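Local atomic coordinates of aluminum resistance protein (Clostridium novyi, PDB entry 3I16), a protein that probably acts as a pyridoxal-5'-phosphate-dependent carbon-sulfur lyase of the methionine gamma-lyase family, with a possible role in aluminum resistance. Residues Pro125-Leu129 and Pro370-Asp374; Ile167-Lys172 and Cys205-Arg210; Ile182-Thr186 and Cys220-Met225; Leu242-Ile246 and Ile384-Ile389. One frame throughout, in Å; residues are numbered along the deposited sequence.

Interaction 1. Residues Pro125-Leu129 and Pro370-Asp374; sequences PYDTL and PGYTD. With PLP (pyridoxal-5'-phosphate), chain J.
This contact lies beside the PLP of a probable carbon-sulfur lyase of the fold type I family, where a type I beta turn, Tyr126 to Leu129, meets a loop from the antiparallel sheet. The turn is closed by Leu129 N to Tyr126 O, 3.0 Å. Across the segments, the CA atoms of Thr128 and Gly371 are 4.1 Å apart, and those of Asp127 and Tyr372 are 5.6 Å apart. Pro370 stays at the margin. Its O is 4.1 Å from Thr128 CG2. Gly371 adopts phi/psi 102/4, and its O makes a CA-H...O contact with Thr128 CA at 3.2 Å. A CB here would clash with Thr128 CG2. Tyr372, chi1 in m, turns one ring face to Thr128 CG2, which lies 3.7 Å from the ring centroid, a CH-pi contact. Thr128 OG1 instead bonds Thr101. Asp127 CB packs obliquely on Tyr372 CD2 at 3.6 Å. Thr373 is peripheral, with its N 4.4 Å from Asp127 OD2. Tyr126, chi1 in t, has PLP C3 over one ring face, and its CE1 is 3.5 Å from PLP O3. At its hydroxyl this cofactor-binding tyrosine meets the loop: Tyr126 OH and Tyr372 OH are hydrogen-bonded at 2.9 Å.

Interaction 2. Residues Ile167-Lys172 and Cys205-Arg210; sequences IEKVLK and CVKNIR
Two helical segments run side by side at a signed crossing angle of -30°, their axes 9.7 Å apart. CA atoms pair at 6.8 Å for both Glu168 with Val206 and Lys172 with Ile209. Leu171 (m, t) is the main bump of its helix. Its CD1 comes within 3.9 Å of Val206 CG2, and its CB lies 3.9 Å from Ile209 CG2, so it fills the hollow between these two. Ile209 (m, m) wedges between Glu168 and Lys172, its CD1 4.1 Å from Glu168 CG and its CG2 3.8 Å from Lys172 CG. These helices share one face of the mixed sheet of the large domain, as in fold type I PLP enzymes; helix 196-209 is the crossover of a beta-alpha-beta unit, and Leu171 and Val206 both rest on Val180. Cys205 SG fits between Glu168 CG, 3.4 Å, and Ile167 CG2, 4.3 Å. A water links Cys205 O (2.8 Å), Asn208 ND2 (3.1 Å) and, weakly, Glu168 OE2 (2.8 Å). Arg210 NH1 donates to Leu171 O at 2.9 Å.

Interaction 3. Residues Ile182-Thr186 and Cys220-Met225; sequences IQRST and CYGEFM. With PLP (pyridoxal-5'-phosphate), chain J.
The guanidinium of Arg184 lies face-on against a backbone carbonyl: Gly222 O is 3.1 Å from both Arg184 NH1 and Arg184 NH2, at angles too poor for hydrogen bonds. The contact borders the PLP pocket of a fold type I enzyme, where strand 177-183 ends and a loop follows strand 214-218; Gln183, Ser185, Cys220 and Tyr221 line the pocket. The Arg184 side chain is extended, with chi1 to chi3 in t, and bonds Glu229, Asn219 and Ser331. Gly222 leaves room for it, since a CB would lie 2.4 Å from Arg184 NE. A type II turn, Gly222 to Met225, brings the CB of Met225 (selenomethionine) 3.8 Å from Arg184 NH2. Ser185 and Tyr221 have CA atoms 6.5 Å apart. Ser185 CB is 3.5 Å from Cys220 O, and a water lies 2.8 Å from both Cys220 O and Ser185 N. Gln183 CD and Ser185 CB approach PLP C2A at 3.7 and 3.8 Å. Cys220 SG is 3.6 Å from PLP C5, and Tyr221 CE2 is 3.1 Å from PLP O3.

Interaction 4. Residues Leu242-Ile246 and Ile384-Ile389; sequences LIKNI and IQGSSI
Ile243, chi1 in p and chi2 in t, lies against the turn of the 384-389 loop. Its CG2 touches Ile384 CG2 at 3.7 Å, and its CD1 lies 3.7 Å from Gln385 O and 3.9 Å from Gly386 O. That turn is type II, from Ile384 to Ser387, closed by Ser387 N to Ile384 O at 3.0 Å. Gly386 takes its third position at phi/psi 82/2. CA atoms pair Ile243 with Ser387 at 4.9 Å and Lys244 with Ile389 at 4.7 Å. Ser388 N donates a hydrogen bond to Ile243 O at 3.3 Å. Ser387 OG lies 3.1 Å from Ile243 O, and Ser387 CA makes a CA-H...O contact with Ile243 O at 3.4 Å. Ile389 follows, its CB 3.6 Å from Lys244 O and its CD1 4.0 Å from Asn245 CA. Asn245 starts a short 3-10 segment, and its ND2 bonds Glu223 O. Gln385 bonds Tyr70 of the second subunit at the subunit interface. The CB of Lys244 points away from the loop, yet its side chain (m, t, t, m) brings NZ 3.1 Å from Ser388 OG, whose hydroxyl bonds Tyr221. In the conformer given, Lys244 NZ is 4.0 Å from PLP C4, too far for a covalent link. Lys244 lines the PLP pocket after strand 237-241, a position consistent with the Schiff-base lysine of fold type I PLP enzymes.

Interactions 1, 3 and 4 surround the PLP, while interaction 2 is remote packing. Interactions 1 and 3 have centres about 17 Å apart and join through Tyr126 N and Gln183 OE1 at 2.9 Å. Interactions 3 and 4, with centres about 14 Å apart, join through Tyr221 OH and Ser388 OG at 2.6 Å, and through Cys220 CB and Lys244 CD at 3.7 Å. Interactions 1 and 4 do not touch, but both abut the second subunit, whose Tyr68 also bonds PLP. Asp218, Thr101 and Gly100 supply further cofactor bonds. Interaction 2 lies about 35 Å, centre to centre, from interaction 4. Strand 177-183 connects its two helices in sequence and leads into interaction 3.

Interaction 1. Residues Pro125-Leu129 and Pro370-Asp374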
loop_
_atom_site.group_PDB
_atom_site.type_symbol
_atom_site.label_atom_id
_atom_site.label_comp_id
_atom_site.label_asym_id
_atom_site.label_seq_id
_atom_site.Cartn_x
_atom_site.Cartn_y
_atom_site.Cartn_z
ATOM N N PRO B 125 -12.094 32.428 -14.951
ATOM C CA PRO B 125 -11.244 31.414 -14.317
ATOM C C PRO B 125 -10.787 30.312 -15.257
ATOM O O PRO B 125 -11.291 30.197 -16.380
ATOM C CB PRO B 125 -12.161 30.804 -13.247
ATOM C CG PRO B 125 -13.372 31.715 -13.181
ATOM C CD PRO B 125 -13.501 32.234 -14.559
ATOM N N TYR B 126 -9.810 29.541 -14.781
ATOM C CA TYR B 126 -9.263 28.356 -15.441
ATOM C C TYR B 126 -10.430 27.517 -15.949
ATOM O O TYR B 126 -11.400 27.319 -15.192
ATOM C CB TYR B 126 -8.474 27.563 -14.378
ATOM C CG TYR B 126 -7.530 26.487 -14.877
ATOM C CD1 TYR B 126 -6.247 26.808 -15.310
ATOM C CD2 TYR B 126 -7.891 25.141 -14.843
ATOM C CE1 TYR B 126 -5.369 25.830 -15.735
ATOM C CE2 TYR B 126 -7.014 24.156 -15.264
ATOM C CZ TYR B 126 -5.761 24.510 -15.712
ATOM O OH TYR B 126 -4.898 23.541 -16.138
ATOM N N ASP B 127 -10.317 27.003 -17.167
ATOM C CA ASP B 127 -11.321 26.205 -17.860
ATOM C C ASP B 127 -12.184 25.237 -17.093
ATOM O O ASP B 127 -13.406 25.243 -17.242
ATOM C CB ASP B 127 -10.655 25.386 -18.984
ATOM C CG ASP B 127 -9.867 26.248 -19.960
ATOM O OD1 ASP B 127 -8.870 26.871 -19.520
ATOM O OD2 ASP B 127 -10.231 26.269 -21.155
ATOM N N THR B 128 -11.553 24.389 -16.297
ATOM C CA THR B 128 -12.288 23.321 -15.627
ATOM C C THR B 128 -13.258 23.860 -14.567
ATOM O O THR B 128 -14.187 23.155 -14.184
ATOM C CB THR B 128 -11.339 22.271 -15.017
ATOM O OG1 THR B 128 -10.726 22.812 -13.835
ATOM C CG2 THR B 128 -10.257 21.878 -16.021
ATOM N N LEU B 129 -13.087 25.127 -14.158
ATOM C CA LEU B 129 -13.966 25.714 -13.159
ATOM C C LEU B 129 -15.268 26.217 -13.778
ATOM O O LEU B 129 -16.255 26.432 -13.068
ATOM C CB LEU B 129 -13.225 26.823 -12.414
ATOM C CG LEU B 129 -13.340 26.915 -10.900
ATOM C CD1 LEU B 129 -13.127 25.554 -10.196
ATOM C CD2 LEU B 129 -12.304 27.934 -10.415
ATOM N N PRO B 370 -10.985 15.986 -19.628
ATOM C CA PRO B 370 -12.057 16.391 -18.702
ATOM C C PRO B 370 -11.875 17.814 -18.140
ATOM O O PRO B 370 -10.871 18.100 -17.467
ATOM C CB PRO B 370 -11.975 15.344 -17.571
ATOM C CG PRO B 370 -11.385 14.157 -18.189
ATOM C CD PRO B 370 -10.461 14.646 -19.289
ATOM N N GLY B 371 -12.835 18.683 -18.468
ATOM C CA GLY B 371 -12.864 20.067 -18.008
ATOM C C GLY B 371 -12.432 21.142 -18.989
ATOM O O GLY B 371 -12.384 22.303 -18.609
ATOM N N TYR B 372 -12.135 20.792 -20.240
ATOM C CA TYR B 372 -11.661 21.794 -21.219
ATOM C C TYR B 372 -12.549 21.900 -22.454
ATOM O O TYR B 372 -13.247 20.948 -22.804
ATOM C CB TYR B 372 -10.201 21.507 -21.613
ATOM C CG TYR B 372 -9.284 21.508 -20.414
ATOM C CD1 TYR B 372 -9.140 20.364 -19.627
ATOM C CD2 TYR B 372 -8.598 22.661 -20.035
ATOM C CE1 TYR B 372 -8.327 20.361 -18.498
ATOM C CE2 TYR B 372 -7.768 22.670 -18.908
ATOM C CZ TYR B 372 -7.635 21.515 -18.148
ATOM O OH TYR B 372 -6.826 21.500 -17.036
ATOM N N THR B 373 -12.506 23.066 -23.106
ATOM C CA THR B 373 -13.296 23.337 -24.314
ATOM C C THR B 373 -12.652 22.742 -25.539
ATOM O O THR B 373 -13.226 21.853 -26.163
ATOM C CB THR B 373 -13.472 24.852 -24.577
ATOM O OG1 THR B 373 -14.287 25.429 -23.548
ATOM C CG2 THR B 373 -14.128 25.087 -25.955
ATOM N N ASP B 374 -11.476 23.258 -25.904
ATOM C CA ASP B 374 -10.726 22.759 -27.051
ATOM C C ASP B 374 -9.896 21.549 -26.658
ATOM O O ASP B 374 -9.804 21.186 -25.476
ATOM C CB ASP B 374 -9.797 23.832 -27.607
ATOM C CG ASP B 374 -10.544 25.002 -28.172
ATOM O OD1 ASP B 374 -11.795 24.921 -28.228
ATOM O OD2 ASP B 374 -9.877 25.992 -28.570
HETATM N N1 PLP J . -6.264 26.415 -11.101
HETATM C C2 PLP J . -5.148 26.678 -11.838
HETATM C C2A PLP J . -4.780 28.096 -12.151
HETATM C C3 PLP J . -4.369 25.608 -12.275
HETATM O O3 PLP J . -3.238 25.873 -13.007
HETATM C C4 PLP J . -4.734 24.288 -11.974
HETATM C C5 PLP J . -5.879 24.036 -11.226
HETATM C C6 PLP J . -6.619 25.115 -10.788
HETATM C C5A PLP J . -6.332 22.645 -10.823
HETATM O O4P PLP J . -6.248 21.736 -11.871
HETATM P P PLP J . -6.434 20.117 -11.734
HETATM O O1P PLP J . -5.607 19.476 -10.629
HETATM O O2P PLP J . -5.893 19.623 -13.054
HETATM O O3P PLP J . -7.906 19.813 -11.506
#

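Interaction 2. Residues Ile167-Lys172 and Cys205-Arg210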
loop_
_atom_site.group_PDB
_atom_site.type_symbol
_atom_site.label_atom_id
_atom_site.label_comp_id
_atom_site.label_asym_id
_atom_site.label_seq_id
_atom_site.Cartn_x
_atom_site.Cartn_y
_atom_site.Cartn_z
ATOM N N ILE B 167 -13.183 46.593 -9.294
ATOM C CA ILE B 167 -13.529 45.654 -8.212
ATOM C C ILE B 167 -14.367 46.389 -7.157
ATOM O O ILE B 167 -15.477 45.971 -6.807
ATOM C CB ILE B 167 -12.260 45.015 -7.579
ATOM C CG1 ILE B 167 -11.606 44.030 -8.557
ATOM C CG2 ILE B 167 -12.601 44.258 -6.285
ATOM C CD1 ILE B 167 -10.260 43.590 -8.150
ATOM N N GLU B 168 -13.846 47.509 -6.672
ATOM C CA GLU B 168 -14.574 48.348 -5.716
ATOM C C GLU B 168 -15.986 48.705 -6.187
ATOM O O GLU B 168 -16.953 48.569 -5.432
ATOM C CB GLU B 168 -13.814 49.646 -5.474
ATOM C CG GLU B 168 -12.570 49.467 -4.643
ATOM C CD GLU B 168 -11.811 50.765 -4.441
ATOM O OE1 GLU B 168 -12.358 51.830 -4.779
ATOM O OE2 GLU B 168 -10.658 50.714 -3.958
ATOM N N LYS B 169 -16.087 49.191 -7.423
ATOM C CA LYS B 169 -17.389 49.566 -8.003
ATOM C C LYS B 169 -18.367 48.395 -8.047
ATOM O O LYS B 169 -19.549 48.557 -7.762
ATOM C CB LYS B 169 -17.215 50.123 -9.418
ATOM C CG LYS B 169 -18.529 50.420 -10.168
ATOM C CD LYS B 169 -18.240 50.968 -11.574
ATOM C CE LYS B 169 -19.504 51.436 -12.287
ATOM N NZ LYS B 169 -20.550 50.376 -12.346
ATOM N N VAL B 170 -17.884 47.221 -8.424
ATOM C CA VAL B 170 -18.754 46.043 -8.511
ATOM C C VAL B 170 -19.225 45.610 -7.122
ATOM O O VAL B 170 -20.415 45.351 -6.923
ATOM C CB VAL B 170 -18.078 44.917 -9.310
ATOM C CG1 VAL B 170 -18.888 43.613 -9.206
ATOM C CG2 VAL B 170 -17.895 45.389 -10.783
ATOM N N LEU B 171 -18.303 45.589 -6.164
ATOM C CA LEU B 171 -18.626 45.268 -4.765
ATOM C C LEU B 171 -19.580 46.275 -4.111
ATOM O O LEU B 171 -20.524 45.892 -3.420
ATOM C CB LEU B 171 -17.351 45.178 -3.922
ATOM C CG LEU B 171 -16.413 44.003 -4.194
ATOM C CD1 LEU B 171 -15.130 44.169 -3.351
ATOM C CD2 LEU B 171 -17.098 42.647 -3.938
ATOM N N LYS B 172 -19.330 47.570 -4.318
ATOM C CA LYS B 172 -20.207 48.573 -3.758
ATOM C C LYS B 172 -21.623 48.447 -4.344
ATOM O O LYS B 172 -22.601 48.591 -3.616
ATOM C CB LYS B 172 -19.650 49.989 -3.948
ATOM C CG LYS B 172 -18.467 50.308 -3.039
ATOM C CD LYS B 172 -18.094 51.792 -3.036
ATOM C CE LYS B 172 -17.585 52.268 -4.373
ATOM N NZ LYS B 172 -17.022 53.659 -4.323
ATOM N N CYS B 205 -8.175 45.932 -0.880
ATOM C CA CYS B 205 -9.225 46.636 -1.584
ATOM C C CYS B 205 -10.626 46.076 -1.253
ATOM O O CYS B 205 -11.573 46.831 -0.956
ATOM C CB CYS B 205 -8.932 46.526 -3.079
ATOM S SG CYS B 205 -10.174 47.168 -4.151
ATOM N N VAL B 206 -10.759 44.760 -1.319
ATOM C CA VAL B 206 -12.042 44.094 -1.050
ATOM C C VAL B 206 -12.529 44.322 0.394
ATOM O O VAL B 206 -13.684 44.709 0.620
ATOM C CB VAL B 206 -11.950 42.575 -1.333
ATOM C CG1 VAL B 206 -13.195 41.814 -0.795
ATOM C CG2 VAL B 206 -11.742 42.326 -2.820
ATOM N N LYS B 207 -11.640 44.059 1.357
ATOM C CA LYS B 207 -11.936 44.205 2.773
ATOM C C LYS B 207 -12.273 45.665 3.141
ATOM O O LYS B 207 -13.017 45.927 4.085
ATOM C CB LYS B 207 -10.749 43.731 3.616
ATOM C CG LYS B 207 -10.374 42.259 3.504
ATOM C CD LYS B 207 -11.411 41.356 4.073
ATOM C CE LYS B 207 -10.953 39.916 3.988
ATOM N NZ LYS B 207 -11.959 39.005 4.565
ATOM N N ASN B 208 -11.715 46.615 2.399
ATOM C CA ASN B 208 -12.032 48.026 2.637
ATOM C C ASN B 208 -13.479 48.359 2.263
ATOM O O ASN B 208 -14.023 49.334 2.766
ATOM C CB ASN B 208 -11.076 48.953 1.883
ATOM C CG ASN B 208 -11.344 50.403 2.183
ATOM O OD1 ASN B 208 -11.340 50.813 3.350
ATOM N ND2 ASN B 208 -11.600 51.193 1.141
ATOM N N ILE B 209 -14.093 47.568 1.379
ATOM C CA ILE B 209 -15.493 47.765 1.013
ATOM C C ILE B 209 -16.349 47.024 2.037
ATOM O O ILE B 209 -17.227 47.625 2.633
ATOM C CB ILE B 209 -15.795 47.300 -0.422
ATOM C CG1 ILE B 209 -14.941 48.072 -1.439
ATOM C CG2 ILE B 209 -17.257 47.495 -0.765
ATOM C CD1 ILE B 209 -14.938 49.589 -1.278
ATOM N N ARG B 210 -16.093 45.729 2.230
ATOM C CA ARG B 210 -16.758 44.925 3.265
ATOM C C ARG B 210 -15.804 43.882 3.862
ATOM O O ARG B 210 -15.340 42.960 3.167
ATOM C CB ARG B 210 -18.024 44.231 2.753
ATOM C CG ARG B 210 -19.160 45.164 2.392
ATOM C CD ARG B 210 -20.444 44.408 2.124
ATOM N NE ARG B 210 -20.364 43.522 0.965
ATOM C CZ ARG B 210 -20.471 43.907 -0.310
ATOM N NH1 ARG B 210 -20.625 45.184 -0.646
ATOM N NH2 ARG B 210 -20.379 42.999 -1.270
HETATM O O HOH W 1 -11.356 49.608 -1.498
#

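Interaction 3. Residues Ile182-Thr186 and Cys220-Met225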
loop_
_atom_site.group_PDB
_atom_site.type_symbol
_atom_site.label_atom_id
_atom_site.label_comp_id
_atom_site.label_asym_id
_atom_site.label_seq_id
_atom_site.Cartn_x
_atom_site.Cartn_y
_atom_site.Cartn_z
ATOM N N ILE B 182 -9.733 34.768 -6.475
ATOM C CA ILE B 182 -8.509 35.271 -7.060
ATOM C C ILE B 182 -7.639 34.113 -7.560
ATOM O O ILE B 182 -7.244 33.250 -6.789
ATOM C CB ILE B 182 -7.687 35.969 -5.967
ATOM C CG1 ILE B 182 -8.476 37.123 -5.325
ATOM C CG2 ILE B 182 -6.380 36.438 -6.505
ATOM C CD1 ILE B 182 -7.930 37.455 -3.926
ATOM N N GLN B 183 -7.326 34.101 -8.842
ATOM C CA GLN B 183 -6.485 33.047 -9.395
ATOM C C GLN B 183 -5.049 33.533 -9.454
ATOM O O GLN B 183 -4.771 34.518 -10.111
ATOM C CB GLN B 183 -6.969 32.691 -10.783
ATOM C CG GLN B 183 -6.293 31.468 -11.374
ATOM C CD GLN B 183 -6.955 31.074 -12.667
ATOM O OE1 GLN B 183 -8.144 30.701 -12.690
ATOM N NE2 GLN B 183 -6.201 31.167 -13.765
ATOM N N ARG B 184 -4.142 32.840 -8.767
ATOM C CA ARG B 184 -2.739 33.243 -8.741
ATOM C C ARG B 184 -2.033 32.977 -10.075
ATOM O O ARG B 184 -1.425 33.888 -10.663
ATOM C CB ARG B 184 -2.020 32.524 -7.607
ATOM C CG ARG B 184 -0.586 32.913 -7.455
ATOM C CD ARG B 184 0.000 32.327 -6.236
ATOM N NE ARG B 184 1.396 32.728 -6.051
ATOM C CZ ARG B 184 2.124 32.388 -4.992
ATOM N NH1 ARG B 184 1.594 31.672 -4.007
ATOM N NH2 ARG B 184 3.382 32.768 -4.910
ATOM N N SER B 185 -2.122 31.735 -10.544
ATOM C CA SER B 185 -1.488 31.304 -11.795
ATOM C C SER B 185 -2.318 31.761 -12.991
ATOM O O SER B 185 -3.526 31.949 -12.879
ATOM C CB SER B 185 -1.344 29.778 -11.797
ATOM O OG SER B 185 -0.717 29.312 -12.971
ATOM N N THR B 186 -1.687 31.910 -14.150
ATOM C CA THR B 186 -2.407 32.406 -15.319
ATOM C C THR B 186 -3.253 31.389 -16.058
ATOM O O THR B 186 -4.129 31.780 -16.825
ATOM C CB THR B 186 -1.440 33.011 -16.350
ATOM O OG1 THR B 186 -0.591 31.976 -16.856
ATOM C CG2 THR B 186 -0.592 34.104 -15.699
ATOM N N CYS B 220 -2.735 27.049 -6.799
ATOM C CA CYS B 220 -2.020 26.083 -7.642
ATOM C C CYS B 220 -0.825 26.673 -8.376
ATOM O O CYS B 220 -0.961 27.708 -9.036
ATOM C CB CYS B 220 -2.946 25.515 -8.697
ATOM S SG CYS B 220 -4.123 24.325 -8.073
ATOM N N TYR B 221 0.315 25.991 -8.259
ATOM C CA TYR B 221 1.597 26.358 -8.896
ATOM C C TYR B 221 2.401 27.466 -8.241
ATOM O O TYR B 221 3.552 27.681 -8.610
ATOM C CB TYR B 221 1.441 26.696 -10.372
ATOM C CG TYR B 221 1.041 25.540 -11.260
ATOM C CD1 TYR B 221 1.886 24.439 -11.417
ATOM C CD2 TYR B 221 -0.104 25.588 -12.008
ATOM C CE1 TYR B 221 1.553 23.416 -12.247
ATOM C CE2 TYR B 221 -0.434 24.571 -12.855
ATOM C CZ TYR B 221 0.389 23.501 -12.975
ATOM O OH TYR B 221 0.022 22.499 -13.812
ATOM N N GLY B 222 1.834 28.134 -7.242
ATOM C CA GLY B 222 2.510 29.237 -6.569
ATOM C C GLY B 222 3.171 28.899 -5.261
ATOM O O GLY B 222 3.880 29.738 -4.709
ATOM N N GLU B 223 2.975 27.664 -4.774
ATOM C CA GLU B 223 3.514 27.290 -3.474
ATOM C C GLU B 223 5.035 27.359 -3.475
ATOM O O GLU B 223 5.692 26.890 -4.408
ATOM C CB GLU B 223 3.066 25.887 -3.043
ATOM C CG GLU B 223 1.568 25.663 -3.018
ATOM C CD GLU B 223 0.965 25.179 -4.323
ATOM O OE1 GLU B 223 1.669 25.123 -5.358
ATOM O OE2 GLU B 223 -0.251 24.902 -4.316
ATOM N N PHE B 224 5.574 28.015 -2.453
ATOM C CA PHE B 224 7.018 28.195 -2.267
ATOM C C PHE B 224 7.770 29.050 -3.328
ATOM O O PHE B 224 8.999 29.038 -3.388
ATOM C CB PHE B 224 7.682 26.846 -2.025
ATOM C CG PHE B 224 7.016 26.054 -0.917
ATOM C CD1 PHE B 224 6.987 26.545 0.368
ATOM C CD2 PHE B 224 6.400 24.852 -1.180
ATOM C CE1 PHE B 224 6.362 25.836 1.384
ATOM C CE2 PHE B 224 5.764 24.142 -0.171
ATOM C CZ PHE B 224 5.750 24.633 1.112
HETATM N N MSE B 225 7.037 29.847 -4.097
HETATM C CA MSE B 225 7.662 30.770 -5.045
HETATM C C MSE B 225 8.214 31.994 -4.320
HETATM O O MSE B 225 9.125 32.673 -4.823
HETATM C CB MSE B 225 6.667 31.228 -6.104
HETATM C CG MSE B 225 6.160 30.160 -7.032
HETATM SE SE MSE B 225 7.508 29.397 -8.209
HETATM C CE MSE B 225 8.169 28.023 -7.035
HETATM N N1 PLP J . -6.264 26.415 -11.101
HETATM C C2 PLP J . -5.148 26.678 -11.838
HETATM C C2A PLP J . -4.780 28.096 -12.151
HETATM C C3 PLP J . -4.369 25.608 -12.275
HETATM O O3 PLP J . -3.238 25.873 -13.007
HETATM C C4 PLP J . -4.734 24.288 -11.974
HETATM C C5 PLP J . -5.879 24.036 -11.226
HETATM C C6 PLP J . -6.619 25.115 -10.788
HETATM C C5A PLP J . -6.332 22.645 -10.823
HETATM O O4P PLP J . -6.248 21.736 -11.871
HETATM P P PLP J . -6.434 20.117 -11.734
HETATM O O1P PLP J . -5.607 19.476 -10.629
HETATM O O2P PLP J . -5.893 19.623 -13.054
HETATM O O3P PLP J . -7.906 19.813 -11.506
HETATM O O HOH W 2 -3.150 29.451 -9.338
#

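Interaction 4. Residues Leu242-Ile246 and Ile384-Ile389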
loop_
_atom_site.group_PDB
_atom_site.type_symbol
_atom_site.label_atom_id
_atom_site.label_comp_id
_atom_site.label_asym_id
_atom_site.label_seq_id
_atom_site.Cartn_x
_atom_site.Cartn_y
_atom_site.Cartn_z
ATOM N N LEU B 242 -2.130 18.422 -4.608
ATOM C CA LEU B 242 -0.933 17.788 -4.070
ATOM C C LEU B 242 -0.053 17.137 -5.160
ATOM O O LEU B 242 0.984 16.582 -4.838
ATOM C CB LEU B 242 -1.271 16.753 -2.965
ATOM C CG LEU B 242 -1.810 17.207 -1.595
ATOM C CD1 LEU B 242 -1.522 16.096 -0.582
ATOM C CD2 LEU B 242 -1.214 18.503 -1.066
ATOM N N ILE B 243 -0.480 17.142 -6.420
ATOM C CA ILE B 243 0.381 16.653 -7.488
ATOM C C ILE B 243 1.052 17.807 -8.257
ATOM O O ILE B 243 1.586 17.591 -9.339
ATOM C CB ILE B 243 -0.270 15.573 -8.397
ATOM C CG1 ILE B 243 -1.364 16.123 -9.290
ATOM C CG2 ILE B 243 -0.774 14.382 -7.525
ATOM C CD1 ILE B 243 -1.944 15.033 -10.239
ATOM N N LYS B 244 0.967 19.031 -7.705
ATOM C CA LYS B 244 1.703 20.173 -8.229
ATOM C C LYS B 244 2.793 20.423 -7.179
ATOM O O LYS B 244 3.209 19.493 -6.527
ATOM C CB LYS B 244 0.824 21.396 -8.467
ATOM C CG LYS B 244 -0.299 21.170 -9.448
ATOM C CD LYS B 244 -1.030 22.464 -9.726
ATOM C CE LYS B 244 -2.256 22.221 -10.590
ATOM N NZ LYS B 244 -1.915 21.451 -11.817
ATOM N N ASN B 245 3.249 21.663 -7.016
ATOM C CA ASN B 245 4.376 21.996 -6.119
ATOM C C ASN B 245 4.427 21.347 -4.730
ATOM O O ASN B 245 5.417 20.717 -4.368
ATOM C CB ASN B 245 4.456 23.517 -5.881
ATOM C CG ASN B 245 4.479 24.346 -7.163
ATOM O OD1 ASN B 245 4.025 23.902 -8.206
ATOM N ND2 ASN B 245 4.969 25.589 -7.059
ATOM N N ILE B 246 3.368 21.524 -3.944
ATOM C CA ILE B 246 3.391 21.155 -2.513
ATOM C C ILE B 246 3.485 19.679 -2.197
ATOM O O ILE B 246 3.774 19.294 -1.054
ATOM C CB ILE B 246 2.225 21.850 -1.745
ATOM C CG1 ILE B 246 2.525 21.934 -0.244
ATOM C CG2 ILE B 246 0.883 21.171 -2.032
ATOM C CD1 ILE B 246 1.834 23.087 0.463
ATOM N N ILE B 384 3.821 9.962 -11.221
ATOM C CA ILE B 384 2.492 10.210 -10.707
ATOM C C ILE B 384 1.683 10.782 -11.876
ATOM O O ILE B 384 2.023 11.845 -12.419
ATOM C CB ILE B 384 2.528 11.159 -9.504
ATOM C CG1 ILE B 384 3.346 10.555 -8.344
ATOM C CG2 ILE B 384 1.103 11.537 -9.071
ATOM C CD1 ILE B 384 2.810 9.215 -7.720
ATOM N N GLN B 385 0.624 10.068 -12.266
ATOM C CA GLN B 385 -0.142 10.399 -13.483
ATOM C C GLN B 385 -0.729 11.807 -13.474
ATOM O O GLN B 385 -1.517 12.160 -12.608
ATOM C CB GLN B 385 -1.256 9.399 -13.720
ATOM C CG GLN B 385 -1.901 9.526 -15.119
ATOM C CD GLN B 385 -3.315 8.959 -15.156
ATOM O OE1 GLN B 385 -4.184 9.403 -14.417
ATOM N NE2 GLN B 385 -3.552 8.004 -16.026
ATOM N N GLY B 386 -0.333 12.605 -14.458
ATOM C CA GLY B 386 -0.811 13.981 -14.557
ATOM C C GLY B 386 -0.094 15.002 -13.682
ATOM O O GLY B 386 -0.479 16.169 -13.665
ATOM N N SER B 387 0.922 14.578 -12.930
ATOM C CA SER B 387 1.645 15.492 -12.069
ATOM C C SER B 387 2.293 16.576 -12.931
ATOM O O SER B 387 2.955 16.267 -13.913
ATOM C CB SER B 387 2.735 14.758 -11.296
ATOM O OG SER B 387 3.629 15.690 -10.700
ATOM N N SER B 388 2.100 17.833 -12.569
ATOM C CA SER B 388 2.727 18.927 -13.322
ATOM C C SER B 388 3.916 19.557 -12.599
ATOM O O SER B 388 4.436 20.578 -13.048
ATOM C CB SER B 388 1.694 19.956 -13.737
ATOM O OG SER B 388 0.868 20.293 -12.655
ATOM N N ILE B 389 4.324 18.953 -11.480
ATOM C CA ILE B 389 5.577 19.311 -10.825
ATOM C C ILE B 389 6.672 18.424 -11.462
ATOM O O ILE B 389 7.859 18.695 -11.300
ATOM C CB ILE B 389 5.534 19.191 -9.274
ATOM C CG1 ILE B 389 6.770 19.853 -8.642
ATOM C CG2 ILE B 389 5.392 17.751 -8.830
ATOM C CD1 ILE B 389 6.982 21.336 -9.017
#